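Local structure of N-acetyl-beta-D glucosaminidase (Rhizomucor miehei CAU432, 4ZM6) at residues A[24-29]-A[56-61]; A[61-66]-A[73-78]; A[688-693]-A[846-851]. The protein probably hydrolyses beta-linked N-acetylglucosamine residues as a glycoside hydrolase family 3 enzyme and also carries an acetyl-CoA-binding region assigned to glucosamine N-acetyltransfer. All blocks are in the same frame, centred on the assembly; numbering follows the deposited sequence.

Contact 1: A[24-29]-A[56-61]; sequences LEPTPG and QKLTHS
Pro26 and Leu58 make the main apolar contact here, where a loop lies against the side of a helix. Their side chains slide past each other in opposite directions, with Pro26 CD 3.7 Å from Leu58 CD1. In Leu58 the first torsion puts CG anti to the backbone N (chi1 173°), and from there the two methyls branch toward the loop. CD1 meets the proline ring and also the backbone, 3.9 Å from Glu25 CA, while CD2 comes up to the carbonyl O of Leu24. One turn further along the helix, Ser61 offers its CB rather than its hydroxyl, 3.9 Å from Pro26 CG. Phe21 also touches Leu58.

No hydrogen bond crosses between the segments. Ser61 OG turns back to its own helix, bonding to Lys57 O at 2.6 Å from above the carbonyl plane, and the same oxygen accepts the helical N-H of Ser61. Glu25 OE2 and Lys57 NZ stay 4.8 Å apart, so their opposite charges may attract weakly but form no salt bridge.

Thr27 is the N-cap of helix 28-37, its OG1 bonded to Ile30 N. The loop therefore leaves strand 17-19, brushes helix 52-68 and turns into its own helix, a beta-alpha loop consistent with the TIM-barrel-type N-terminal domain of family 3 glycoside hydrolases.

Contact 2: A[61-66]-A[73-78]; sequences SLQQIA and RPLFIA
Gln63 reaches from helix 52-68 across to Pro74, Leu75 and Ile77, and its side chain is the one to follow. From CB the chain runs to CG, and a bend at chi2 (64°) places CD; the amide beyond it lies against residues 74-77, the side chain crossing those of Pro74 and Ile77 obliquely. On one branch, OE1 lies 3.2 Å from Ile77 CD1, an apolar neighbour. On the other, NE2 sits 3.3 Å from Pro74 CB and gives a weak hydrogen bond to Leu75 O (3.4 Å, N-H...O angle 161°). NE2 is also 3.1 Å from Leu75 N, but both are donors and no bond joins them. Val346 and Leu347 of helix 343-348 pack on the same glutamine.

Next to the amide the contact is mainly aliphatic. Leu75 brings CG to 3.7 Å from Ala66 CB, and its CD1 lies 3.7 Å from the carbonyl O of Leu62. Leu62 CD1 in turn meets Ile77 CD1, methyl to methyl, at 4.3 Å. Ile34 of helix 28-37 packs on both Ala66 and Leu75. Helix 52-68 is thereby packed on strand 76-79 and the loop that leads into it, within a beta-alpha-beta unit that begins at strand 41-44.

Chemically, a buried amide among proline, leucine and isoleucine side chains is held across this contact by a single weak bond, so the joint rests mostly on hydrocarbon packing. At 2.8 Å resolution the amide's N and O are hard to tell apart, and its modelled orientation remains uncertain.

Contact 3: A[688-693]-A[846-851]; sequences DLIGDL and GYKTWR
Trp850 and Asp688 lie side by side across two antiparallel strands, pointing the same way. Trp850 has CG anti to its backbone N (chi1 177°), and the edge of the indole meets Asp688 CB at CE3, 3.8 Å away; carboxylate and ring are nearly coplanar. Arg851 folds back so that its CG sits over one face of the indole, toward the rim, while its guanidinium bonds to Asp564 O and makes a cation-pi contact with Trp565. Ile690 keeps CG1 anti to its backbone N (chi1 -180°), which leaves CG2 between that N and the carbonyl carbon, 3.7 Å from Trp850 CB.

The side chains of Leu689 and Tyr847 meet at about a right angle (Leu689 CD1 to Tyr847 CB, 4.0 Å). Tyr847 CD1 lies 3.3 Å from Gly691 N, oblique to the ring, and Tyr847 OH bonds to Ser831 and Asn820.

Trp850 and Arg851 both face Asp688 in a classic beta bulge, Asp688 O accepting from Trp850 N (2.7 Å) and Arg851 N (3.3 Å).

Tyr853, Tyr832 and the backbone N of Trp835 all bond to the Asp688 carboxylate, which probably stabilises its negative charge. Backbone bonds thus join strands of two N-acetyltransferase regions, and aromatic and aliphatic packing reinforces the join.

Contacts 1 and 2 sit about 9 Å apart, centre to centre, and share Ser61 and helix 52-68. They grip successive turns of that helix: contact 1 at the surface, where a beta-alpha loop meets it, and contact 2 in the interior, where strand 76-79 does. Two packing pairs join them, Pro26 CG with Leu62 CD2 and Thr59 CG2 with Ile77 CD1, each 3.8 Å apart. Both rely chiefly on apolar side chains; of these two, only contact 2 has a hydrogen bond across, a weak one. Contact 3 lies about 44 Å from either by nearest atoms, in the acetyltransferase part. Partly buried, it pairs strand with strand, so backbone hydrogen bonds dominate there.

Contact 1: A[24-29]-A[56-61]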
loop_
_atom_site.group_PDB
_atom_site.type_symbol
_atom_site.label_atom_id
_atom_site.label_comp_id
_atom_site.label_asym_id
_atom_site.label_seq_id
_atom_site.Cartn_x
_atom_site.Cartn_y
_atom_site.Cartn_z
ATOM N N LEU A 24 38.285 -22.898 -20.111
ATOM C CA LEU A 24 37.827 -23.685 -18.956
ATOM C C LEU A 24 38.898 -23.744 -17.862
ATOM O O LEU A 24 38.844 -24.596 -16.973
ATOM C CB LEU A 24 37.439 -25.105 -19.399
ATOM C CG LEU A 24 36.876 -25.239 -20.825
ATOM C CD1 LEU A 24 37.968 -25.617 -21.819
ATOM C CD2 LEU A 24 35.751 -26.254 -20.900
ATOM N N GLU A 25 39.859 -22.825 -17.935
ATOM C CA GLU A 25 40.959 -22.735 -16.980
ATOM C C GLU A 25 41.457 -21.292 -17.067
ATOM O O GLU A 25 41.204 -20.631 -18.078
ATOM C CB GLU A 25 42.054 -23.743 -17.354
ATOM C CG GLU A 25 43.086 -24.022 -16.266
ATOM C CD GLU A 25 43.881 -25.298 -16.492
ATOM O OE1 GLU A 25 43.710 -25.940 -17.552
ATOM O OE2 GLU A 25 44.682 -25.657 -15.601
ATOM N N PRO A 26 42.136 -20.779 -16.018
ATOM C CA PRO A 26 42.552 -19.370 -16.070
ATOM C C PRO A 26 43.458 -19.024 -17.248
ATOM O O PRO A 26 44.374 -19.784 -17.558
ATOM C CB PRO A 26 43.318 -19.182 -14.756
ATOM C CG PRO A 26 42.725 -20.186 -13.834
ATOM C CD PRO A 26 42.414 -21.375 -14.696
ATOM N N THR A 27 43.195 -17.887 -17.890
ATOM C CA THR A 27 44.061 -17.379 -18.956
ATOM C C THR A 27 45.235 -16.633 -18.319
ATOM O O THR A 27 45.177 -16.289 -17.134
ATOM C CB THR A 27 43.307 -16.422 -19.912
ATOM O OG1 THR A 27 42.966 -15.210 -19.226
ATOM C CG2 THR A 27 42.040 -17.078 -20.460
ATOM N N PRO A 28 46.312 -16.386 -19.094
ATOM C CA PRO A 28 47.381 -15.518 -18.586
ATOM C C PRO A 28 46.890 -14.095 -18.296
ATOM O O PRO A 28 47.435 -13.423 -17.416
ATOM C CB PRO A 28 48.411 -15.514 -19.727
ATOM C CG PRO A 28 47.674 -15.993 -20.933
ATOM C CD PRO A 28 46.648 -16.950 -20.413
ATOM N N GLY A 29 45.868 -13.659 -19.034
ATOM C CA GLY A 29 45.232 -12.359 -18.832
ATOM C C GLY A 29 44.715 -12.119 -17.425
ATOM O O GLY A 29 45.222 -11.248 -16.716
ATOM N N GLN A 56 34.882 -26.581 -10.097
ATOM C CA GLN A 56 35.456 -26.560 -8.747
ATOM C C GLN A 56 36.953 -26.304 -8.798
ATOM O O GLN A 56 37.489 -25.549 -7.984
ATOM C CB GLN A 56 35.208 -27.880 -8.017
ATOM C CG GLN A 56 33.799 -28.049 -7.472
ATOM C CD GLN A 56 33.707 -29.103 -6.379
ATOM O OE1 GLN A 56 34.715 -29.506 -5.798
ATOM N NE2 GLN A 56 32.491 -29.545 -6.089
ATOM N N LYS A 57 37.619 -26.951 -9.754
ATOM C CA LYS A 57 39.039 -26.734 -9.998
ATOM C C LYS A 57 39.288 -25.292 -10.432
ATOM O O LYS A 57 40.131 -24.602 -9.854
ATOM C CB LYS A 57 39.548 -27.694 -11.076
ATOM C CG LYS A 57 41.057 -27.672 -11.268
ATOM C CD LYS A 57 41.482 -28.564 -12.422
ATOM C CE LYS A 57 42.996 -28.639 -12.531
ATOM N NZ LYS A 57 43.429 -29.773 -13.392
ATOM N N LEU A 58 38.540 -24.853 -11.445
ATOM C CA LEU A 58 38.657 -23.500 -11.997
ATOM C C LEU A 58 38.502 -22.419 -10.928
ATOM O O LEU A 58 39.326 -21.508 -10.843
ATOM C CB LEU A 58 37.624 -23.289 -13.114
ATOM C CG LEU A 58 37.467 -21.885 -13.718
ATOM C CD1 LEU A 58 38.810 -21.283 -14.105
ATOM C CD2 LEU A 58 36.534 -21.921 -14.922
ATOM N N THR A 59 37.451 -22.523 -10.116
ATOM C CA THR A 59 37.203 -21.545 -9.052
ATOM C C THR A 59 38.313 -21.566 -8.008
ATOM O O THR A 59 38.754 -20.514 -7.546
ATOM C CB THR A 59 35.851 -21.786 -8.348
ATOM O OG1 THR A 59 35.743 -23.165 -7.971
ATOM C CG2 THR A 59 34.693 -21.409 -9.268
ATOM N N HIS A 60 38.760 -22.767 -7.649
ATOM C CA HIS A 60 39.858 -22.925 -6.700
ATOM C C HIS A 60 41.168 -22.372 -7.261
ATOM O O HIS A 60 41.938 -21.743 -6.535
ATOM C CB HIS A 60 40.036 -24.394 -6.311
ATOM C CG HIS A 60 40.939 -24.592 -5.135
ATOM N ND1 HIS A 60 42.206 -25.121 -5.247
ATOM C CD2 HIS A 60 40.765 -24.306 -3.823
ATOM C CE1 HIS A 60 42.769 -25.166 -4.053
ATOM N NE2 HIS A 60 41.916 -24.676 -3.171
ATOM N N SER A 61 41.411 -22.609 -8.550
ATOM C CA SER A 61 42.602 -22.093 -9.225
ATOM C C SER A 61 42.696 -20.572 -9.093
ATOM O O SER A 61 43.725 -20.040 -8.666
ATOM C CB SER A 61 42.595 -22.481 -10.710
ATOM O OG SER A 61 42.351 -23.867 -10.889
#

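Contact 2: A[61-66]-A[73-78]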
loop_
_atom_site.group_PDB
_atom_site.type_symbol
_atom_site.label_atom_id
_atom_site.label_comp_id
_atom_site.label_asym_id
_atom_site.label_seq_id
_atom_site.Cartn_x
_atom_site.Cartn_y
_atom_site.Cartn_z
ATOM N N SER A 61 41.411 -22.609 -8.550
ATOM C CA SER A 61 42.602 -22.093 -9.225
ATOM C C SER A 61 42.696 -20.572 -9.093
ATOM O O SER A 61 43.725 -20.040 -8.666
ATOM C CB SER A 61 42.595 -22.481 -10.710
ATOM O OG SER A 61 42.351 -23.867 -10.889
ATOM N N LEU A 62 41.607 -19.888 -9.450
ATOM C CA LEU A 62 41.519 -18.425 -9.357
ATOM C C LEU A 62 41.715 -17.968 -7.920
ATOM O O LEU A 62 42.405 -16.983 -7.649
ATOM C CB LEU A 62 40.153 -17.933 -9.846
ATOM C CG LEU A 62 39.781 -18.210 -11.303
ATOM C CD1 LEU A 62 38.311 -17.908 -11.551
ATOM C CD2 LEU A 62 40.658 -17.404 -12.244
ATOM N N GLN A 63 41.094 -18.705 -7.007
ATOM C CA GLN A 63 41.154 -18.402 -5.585
ATOM C C GLN A 63 42.577 -18.571 -5.047
ATOM O O GLN A 63 43.044 -17.759 -4.244
ATOM C CB GLN A 63 40.189 -19.317 -4.823
ATOM C CG GLN A 63 39.323 -18.609 -3.802
ATOM C CD GLN A 63 38.358 -17.604 -4.419
ATOM O OE1 GLN A 63 37.783 -17.847 -5.479
ATOM N NE2 GLN A 63 38.173 -16.473 -3.747
ATOM N N GLN A 64 43.250 -19.632 -5.493
ATOM C CA GLN A 64 44.633 -19.914 -5.094
ATOM C C GLN A 64 45.572 -18.784 -5.496
ATOM O O GLN A 64 46.334 -18.274 -4.674
ATOM C CB GLN A 64 45.129 -21.232 -5.713
ATOM C CG GLN A 64 44.881 -22.472 -4.861
ATOM C CD GLN A 64 45.688 -22.506 -3.568
ATOM O OE1 GLN A 64 45.490 -23.392 -2.733
ATOM N NE2 GLN A 64 46.598 -21.547 -3.392
ATOM N N ILE A 65 45.499 -18.405 -6.768
ATOM C CA ILE A 65 46.321 -17.327 -7.323
ATOM C C ILE A 65 46.085 -16.005 -6.589
ATOM O O ILE A 65 47.018 -15.227 -6.385
ATOM C CB ILE A 65 46.045 -17.155 -8.834
ATOM C CG1 ILE A 65 46.593 -18.364 -9.607
ATOM C CG2 ILE A 65 46.662 -15.869 -9.371
ATOM C CD1 ILE A 65 45.910 -18.605 -10.935
ATOM N N ALA A 66 44.836 -15.764 -6.193
ATOM C CA ALA A 66 44.473 -14.558 -5.457
ATOM C C ALA A 66 45.121 -14.510 -4.076
ATOM O O ALA A 66 45.556 -13.445 -3.633
ATOM C CB ALA A 66 42.961 -14.455 -5.330
ATOM N N ARG A 73 41.172 -9.879 0.909
ATOM C CA ARG A 73 39.944 -10.676 0.885
ATOM C C ARG A 73 39.836 -11.525 -0.377
ATOM O O ARG A 73 40.420 -11.179 -1.403
ATOM C CB ARG A 73 38.726 -9.767 0.981
ATOM C CG ARG A 73 38.592 -9.091 2.327
ATOM C CD ARG A 73 37.369 -8.199 2.372
ATOM N NE ARG A 73 37.342 -7.399 3.594
ATOM C CZ ARG A 73 38.064 -6.299 3.798
ATOM N NH1 ARG A 73 38.903 -5.842 2.868
ATOM N NH2 ARG A 73 37.954 -5.649 4.953
ATOM N N PRO A 74 39.073 -12.633 -0.309
ATOM C CA PRO A 74 38.928 -13.511 -1.473
ATOM C C PRO A 74 38.166 -12.866 -2.620
ATOM O O PRO A 74 37.436 -11.899 -2.420
ATOM C CB PRO A 74 38.147 -14.720 -0.932
ATOM C CG PRO A 74 38.133 -14.583 0.552
ATOM C CD PRO A 74 38.320 -13.131 0.857
ATOM N N LEU A 75 38.362 -13.403 -3.816
ATOM C CA LEU A 75 37.647 -12.951 -5.002
ATOM C C LEU A 75 36.158 -13.242 -4.906
ATOM O O LEU A 75 35.742 -14.192 -4.240
ATOM C CB LEU A 75 38.184 -13.655 -6.256
ATOM C CG LEU A 75 39.652 -13.467 -6.648
ATOM C CD1 LEU A 75 39.940 -14.237 -7.928
ATOM C CD2 LEU A 75 39.994 -11.995 -6.817
ATOM N N PHE A 76 35.368 -12.407 -5.573
ATOM C CA PHE A 76 33.996 -12.742 -5.909
ATOM C C PHE A 76 34.048 -13.447 -7.256
ATOM O O PHE A 76 34.808 -13.049 -8.134
ATOM C CB PHE A 76 33.119 -11.486 -6.018
ATOM C CG PHE A 76 32.317 -11.179 -4.779
ATOM C CD1 PHE A 76 31.415 -12.106 -4.272
ATOM C CD2 PHE A 76 32.424 -9.944 -4.149
ATOM C CE1 PHE A 76 30.664 -11.822 -3.141
ATOM C CE2 PHE A 76 31.673 -9.653 -3.021
ATOM C CZ PHE A 76 30.792 -10.592 -2.515
ATOM N N ILE A 77 33.243 -14.492 -7.411
ATOM C CA ILE A 77 33.115 -15.204 -8.679
ATOM C C ILE A 77 31.634 -15.222 -9.063
ATOM O O ILE A 77 30.860 -16.059 -8.588
ATOM C CB ILE A 77 33.679 -16.634 -8.575
ATOM C CG1 ILE A 77 35.161 -16.579 -8.190
ATOM C CG2 ILE A 77 33.496 -17.392 -9.886
ATOM C CD1 ILE A 77 35.815 -17.940 -8.055
ATOM N N ALA A 78 31.254 -14.290 -9.930
ATOM C CA ALA A 78 29.855 -14.060 -10.265
ATOM C C ALA A 78 29.410 -14.837 -11.501
ATOM O O ALA A 78 30.231 -15.417 -12.208
ATOM C CB ALA A 78 29.615 -12.572 -10.467
#

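Contact 3: A[688-693]-A[846-851]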
loop_
_atom_site.group_PDB
_atom_site.type_symbol
_atom_site.label_atom_id
_atom_site.label_comp_id
_atom_site.label_asym_id
_atom_site.label_seq_id
_atom_site.Cartn_x
_atom_site.Cartn_y
_atom_site.Cartn_z
ATOM N N ASP A 688 1.815 -32.156 25.142
ATOM C CA ASP A 688 0.948 -31.594 26.173
ATOM C C ASP A 688 0.546 -32.737 27.104
ATOM O O ASP A 688 0.205 -33.825 26.634
ATOM C CB ASP A 688 -0.320 -30.977 25.564
ATOM C CG ASP A 688 -0.082 -29.612 24.933
ATOM O OD1 ASP A 688 1.044 -29.089 24.996
ATOM O OD2 ASP A 688 -1.034 -29.063 24.345
ATOM N N LEU A 689 0.574 -32.484 28.411
ATOM C CA LEU A 689 0.210 -33.490 29.413
ATOM C C LEU A 689 -1.142 -33.195 30.049
ATOM O O LEU A 689 -1.564 -32.041 30.109
ATOM C CB LEU A 689 1.272 -33.552 30.508
ATOM C CG LEU A 689 2.733 -33.597 30.061
ATOM C CD1 LEU A 689 3.645 -33.723 31.267
ATOM C CD2 LEU A 689 2.986 -34.745 29.094
ATOM N N ILE A 690 -1.810 -34.248 30.519
ATOM C CA ILE A 690 -3.050 -34.116 31.294
ATOM C C ILE A 690 -2.923 -34.898 32.599
ATOM O O ILE A 690 -2.386 -36.007 32.618
ATOM C CB ILE A 690 -4.305 -34.579 30.516
ATOM C CG1 ILE A 690 -5.562 -34.406 31.383
ATOM C CG2 ILE A 690 -4.183 -36.029 30.066
ATOM C CD1 ILE A 690 -6.864 -34.649 30.652
ATOM N N GLY A 691 -3.415 -34.312 33.688
ATOM C CA GLY A 691 -3.342 -34.941 35.007
ATOM C C GLY A 691 -4.652 -34.857 35.769
ATOM O O GLY A 691 -5.232 -33.779 35.895
ATOM N N ASP A 692 -5.114 -35.999 36.273
ATOM C CA ASP A 692 -6.289 -36.053 37.143
ATOM C C ASP A 692 -5.903 -35.623 38.562
ATOM O O ASP A 692 -4.952 -36.146 39.136
ATOM C CB ASP A 692 -6.870 -37.469 37.164
ATOM C CG ASP A 692 -8.138 -37.571 37.988
ATOM O OD1 ASP A 692 -8.962 -36.635 37.945
ATOM O OD2 ASP A 692 -8.316 -38.594 38.680
ATOM N N LEU A 693 -6.636 -34.661 39.114
ATOM C CA LEU A 693 -6.391 -34.181 40.472
ATOM C C LEU A 693 -7.549 -34.508 41.420
ATOM O O LEU A 693 -7.528 -34.089 42.574
ATOM C CB LEU A 693 -6.147 -32.669 40.461
ATOM C CG LEU A 693 -4.960 -32.152 39.647
ATOM C CD1 LEU A 693 -4.813 -30.653 39.837
ATOM C CD2 LEU A 693 -3.670 -32.856 40.032
ATOM N N GLY A 846 1.514 -37.716 38.488
ATOM C CA GLY A 846 0.233 -38.115 37.896
ATOM C C GLY A 846 -0.119 -37.603 36.508
ATOM O O GLY A 846 -1.260 -37.768 36.070
ATOM N N TYR A 847 0.837 -36.990 35.806
ATOM C CA TYR A 847 0.584 -36.499 34.438
ATOM C C TYR A 847 0.949 -37.542 33.382
ATOM O O TYR A 847 2.091 -37.995 33.317
ATOM C CB TYR A 847 1.351 -35.204 34.153
ATOM C CG TYR A 847 0.827 -33.997 34.891
ATOM C CD1 TYR A 847 -0.349 -33.372 34.494
ATOM C CD2 TYR A 847 1.515 -33.475 35.979
ATOM C CE1 TYR A 847 -0.830 -32.266 35.168
ATOM C CE2 TYR A 847 1.047 -32.369 36.661
ATOM C CZ TYR A 847 -0.124 -31.766 36.257
ATOM O OH TYR A 847 -0.582 -30.670 36.949
ATOM N N LYS A 848 -0.034 -37.921 32.566
ATOM C CA LYS A 848 0.207 -38.739 31.380
ATOM C C LYS A 848 -0.001 -37.865 30.142
ATOM O O LYS A 848 -0.661 -36.826 30.223
ATOM C CB LYS A 848 -0.699 -39.973 31.373
ATOM C CG LYS A 848 -2.161 -39.738 31.022
ATOM C CD LYS A 848 -2.988 -40.962 31.400
ATOM C CE LYS A 848 -4.090 -41.265 30.396
ATOM N NZ LYS A 848 -5.218 -40.303 30.495
ATOM N N THR A 849 0.564 -38.272 29.006
ATOM C CA THR A 849 0.587 -37.394 27.825
ATOM C C THR A 849 -0.805 -37.346 27.197
ATOM O O THR A 849 -1.518 -38.347 27.161
ATOM C CB THR A 849 1.644 -37.778 26.748
ATOM O OG1 THR A 849 1.026 -38.518 25.695
ATOM C CG2 THR A 849 2.818 -38.577 27.322
ATOM N N TRP A 850 -1.175 -36.164 26.717
ATOM C CA TRP A 850 -2.527 -35.896 26.256
ATOM C C TRP A 850 -2.570 -35.786 24.737
ATOM O O TRP A 850 -3.406 -36.408 24.084
ATOM C CB TRP A 850 -3.032 -34.601 26.895
ATOM C CG TRP A 850 -4.383 -34.207 26.428
ATOM C CD1 TRP A 850 -5.520 -34.947 26.509
ATOM C CD2 TRP A 850 -4.744 -32.976 25.794
ATOM N NE1 TRP A 850 -6.574 -34.256 25.962
ATOM C CE2 TRP A 850 -6.123 -33.041 25.516
ATOM C CE3 TRP A 850 -4.035 -31.826 25.432
ATOM C CZ2 TRP A 850 -6.814 -31.997 24.895
ATOM C CZ3 TRP A 850 -4.723 -30.786 24.814
ATOM C CH2 TRP A 850 -6.097 -30.880 24.554
ATOM N N ARG A 851 -1.681 -34.960 24.192
ATOM C CA ARG A 851 -1.544 -34.789 22.754
ATOM C C ARG A 851 -0.080 -34.500 22.432
ATOM O O ARG A 851 0.645 -33.954 23.269
ATOM C CB ARG A 851 -2.417 -33.629 22.263
ATOM C CG ARG A 851 -3.914 -33.796 22.474
ATOM C CD ARG A 851 -4.520 -34.801 21.509
ATOM N NE ARG A 851 -5.925 -35.088 21.808
ATOM C CZ ARG A 851 -6.945 -34.267 21.554
ATOM N NH1 ARG A 851 -6.740 -33.081 20.998
ATOM N NH2 ARG A 851 -8.183 -34.627 21.861
#